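Local coordinates for metallo-beta-lactamase (Pseudomonas stutzeri, PDB 4ZEJ), which probably hydrolyses the amide bond of beta-lactam antibiotics with the help of bound zinc ions, giving substituted beta-amino acids, at residues G136-D141 / D176-S181. Residues are numbered along the deposited sequence; the frame is centred on the assembly and turned at random.
Sequences GGHTID and DQWSRS. With ZN (zinc ion), chain D.
Ser181 OG is gripped from two directions. Ser181 OG donates to Gly136 O at 2.7 Å, tilted 26° from the carbonyl plane, and accepts from Gln177 NE2 at 2.9 Å. Ser181 turns OG anti to its own carbonyl carbon (chi1 -56°), which carries the hydroxyl to the loop. Gln177 lies one turn earlier on helix 175-188. Gln177 CG packs against Gly136 O, and a bend at chi2 turns the amide back to bring NE2 to the serine. The other end of that amide, OE1, takes side-on bonds from NE and NH2 of Arg180, both from above one face of its plane. Gly136 O also meets Trp178 CA in a CA-H...O contact at 3.5 Å.

Next along the loop, the backbone passes over one face of the Trp178 indole. Gly137 CA sits over the five-membered ring of Trp178, 3.6 Å from its centroid, in a CH-pi contact. Gly137 C and His138 N both lie over this face toward the rim, with Gly137 C 3.4 Å from Trp178 CE3. His138 CA and CB then reach the far rim, where His138 CB is 3.7 Å from Trp178 CH2. Trp178 NE1 hydrogen-bonds to Phe158 O, the Phe158 ring stacks on the indole, and helix 206-218 also touches it.

His138 CG stands anti to its backbone N (chi1 173°), and the imidazole leads away from the helix. His138 NE2 binds zinc at 2.1 Å, and His76 and His78 bind the same ion. Thr139 OG1 donates to Asp141 OD2 at 2.6 Å, beside the same histidines. The helix thus backs the loop carrying the third histidine of the three-histidine zinc site, as in subclass B1 metallo-beta-lactamases.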
loop_
_atom_site.group_PDB
_atom_site.type_symbol
_atom_site.label_atom_id
_atom_site.label_comp_id
_atom_site.label_asym_id
_atom_site.label_seq_id
_atom_site.Cartn_x
_atom_site.Cartn_y
_atom_site.Cartn_z
ATOM N N GLY A 136 7.512 -6.003 12.100
ATOM C CA GLY A 136 6.179 -6.579 12.124
ATOM C C GLY A 136 5.125 -5.609 12.656
ATOM O O GLY A 136 5.408 -4.755 13.504
ATOM N N GLY A 137 3.916 -5.725 12.129
ATOM C CA GLY A 137 2.792 -4.912 12.585
ATOM C C GLY A 137 1.483 -5.568 12.214
ATOM O O GLY A 137 1.082 -6.575 12.829
ATOM N N HIS A 138 0.820 -4.996 11.207
ATOM C CA HIS A 138 -0.376 -5.581 10.632
ATOM C C HIS A 138 -0.135 -7.030 10.188
ATOM O O HIS A 138 -0.974 -7.911 10.420
ATOM C CB HIS A 138 -0.857 -4.724 9.458
ATOM C CG HIS A 138 -1.976 -5.341 8.701
ATOM N ND1 HIS A 138 -3.244 -5.441 9.221
ATOM C CD2 HIS A 138 -2.022 -5.909 7.472
ATOM C CE1 HIS A 138 -4.024 -6.053 8.357
ATOM N NE2 HIS A 138 -3.303 -6.353 7.296
ATOM N N THR A 139 0.996 -7.243 9.520
ATOM C CA THR A 139 1.499 -8.573 9.188
ATOM C C THR A 139 3.012 -8.578 9.349
ATOM O O THR A 139 3.639 -7.520 9.539
ATOM C CB THR A 139 1.198 -8.964 7.732
ATOM O OG1 THR A 139 1.744 -7.965 6.854
ATOM C CG2 THR A 139 -0.308 -9.129 7.489
ATOM N N ILE A 140 3.601 -9.769 9.242
ATOM C CA ILE A 140 5.049 -9.889 9.295
ATOM C C ILE A 140 5.737 -9.242 8.090
ATOM O O ILE A 140 6.881 -8.789 8.216
ATOM C CB ILE A 140 5.505 -11.372 9.464
ATOM C CG1 ILE A 140 6.975 -11.469 9.912
ATOM C CG2 ILE A 140 5.304 -12.166 8.186
ATOM C CD1 ILE A 140 7.329 -10.693 11.165
ATOM N N ASP A 141 5.064 -9.200 6.935
ATOM C CA ASP A 141 5.695 -8.715 5.690
ATOM C C ASP A 141 5.471 -7.229 5.380
ATOM O O ASP A 141 6.049 -6.716 4.428
ATOM C CB ASP A 141 5.277 -9.572 4.489
ATOM C CG ASP A 141 3.801 -9.467 4.168
ATOM O OD1 ASP A 141 3.441 -9.443 2.964
ATOM O OD2 ASP A 141 2.994 -9.414 5.121
ATOM N N ASP A 176 2.590 -6.589 19.879
ATOM C CA ASP A 176 3.674 -6.039 20.730
ATOM C C ASP A 176 4.759 -5.345 19.907
ATOM O O ASP A 176 5.179 -4.226 20.242
ATOM C CB ASP A 176 4.284 -7.114 21.617
ATOM C CG ASP A 176 3.339 -7.566 22.712
ATOM O OD1 ASP A 176 2.673 -6.710 23.332
ATOM O OD2 ASP A 176 3.271 -8.777 22.964
ATOM N N GLN A 177 5.168 -5.977 18.809
ATOM C CA GLN A 177 6.160 -5.401 17.910
ATOM C C GLN A 177 5.661 -4.136 17.185
ATOM O O GLN A 177 6.452 -3.249 16.877
ATOM C CB GLN A 177 6.618 -6.460 16.900
ATOM C CG GLN A 177 7.723 -6.056 15.917
ATOM C CD GLN A 177 8.950 -5.400 16.538
ATOM O OE1 GLN A 177 9.541 -5.915 17.517
ATOM N NE2 GLN A 177 9.374 -4.274 15.953
ATOM N N TRP A 178 4.356 -4.047 16.937
ATOM C CA TRP A 178 3.809 -2.969 16.087
ATOM C C TRP A 178 4.141 -1.586 16.640
ATOM O O TRP A 178 4.499 -0.692 15.881
ATOM C CB TRP A 178 2.297 -3.139 15.910
ATOM C CG TRP A 178 1.671 -2.473 14.735
ATOM C CD1 TRP A 178 2.110 -1.360 14.042
ATOM C CD2 TRP A 178 0.419 -2.831 14.158
ATOM N NE1 TRP A 178 1.221 -1.050 13.040
ATOM C CE2 TRP A 178 0.170 -1.931 13.094
ATOM C CE3 TRP A 178 -0.501 -3.858 14.408
ATOM C CZ2 TRP A 178 -0.966 -2.016 12.296
ATOM C CZ3 TRP A 178 -1.644 -3.942 13.605
ATOM C CH2 TRP A 178 -1.861 -3.033 12.563
ATOM N N SER A 179 4.048 -1.406 17.955
ATOM C CA SER A 179 4.357 -0.089 18.536
ATOM C C SER A 179 5.825 0.281 18.276
ATOM O O SER A 179 6.120 1.425 17.922
ATOM C CB SER A 179 4.010 -0.039 20.034
ATOM O OG SER A 179 4.716 -1.018 20.761
ATOM N N ARG A 180 6.727 -0.692 18.418
ATOM C CA ARG A 180 8.157 -0.469 18.148
ATOM C C ARG A 180 8.421 -0.205 16.674
ATOM O O ARG A 180 9.186 0.687 16.334
ATOM C CB ARG A 180 9.009 -1.658 18.589
ATOM C CG ARG A 180 9.217 -1.743 20.083
ATOM C CD ARG A 180 10.236 -2.815 20.427
ATOM N NE ARG A 180 9.716 -4.155 20.131
ATOM C CZ ARG A 180 8.850 -4.835 20.892
ATOM N NH1 ARG A 180 8.363 -4.319 22.027
ATOM N NH2 ARG A 180 8.468 -6.054 20.520
ATOM N N SER A 181 7.791 -1.002 15.806
ATOM C CA SER A 181 7.869 -0.784 14.363
ATOM C C SER A 181 7.371 0.599 13.975
ATOM O O SER A 181 7.973 1.260 13.129
ATOM C CB SER A 181 7.068 -1.851 13.603
ATOM O OG SER A 181 7.532 -3.139 13.960
HETATM ZN ZN ZN D . -3.843 -7.081 5.417
HETATM O O HOH W 1 -6.070 -7.720 6.411
#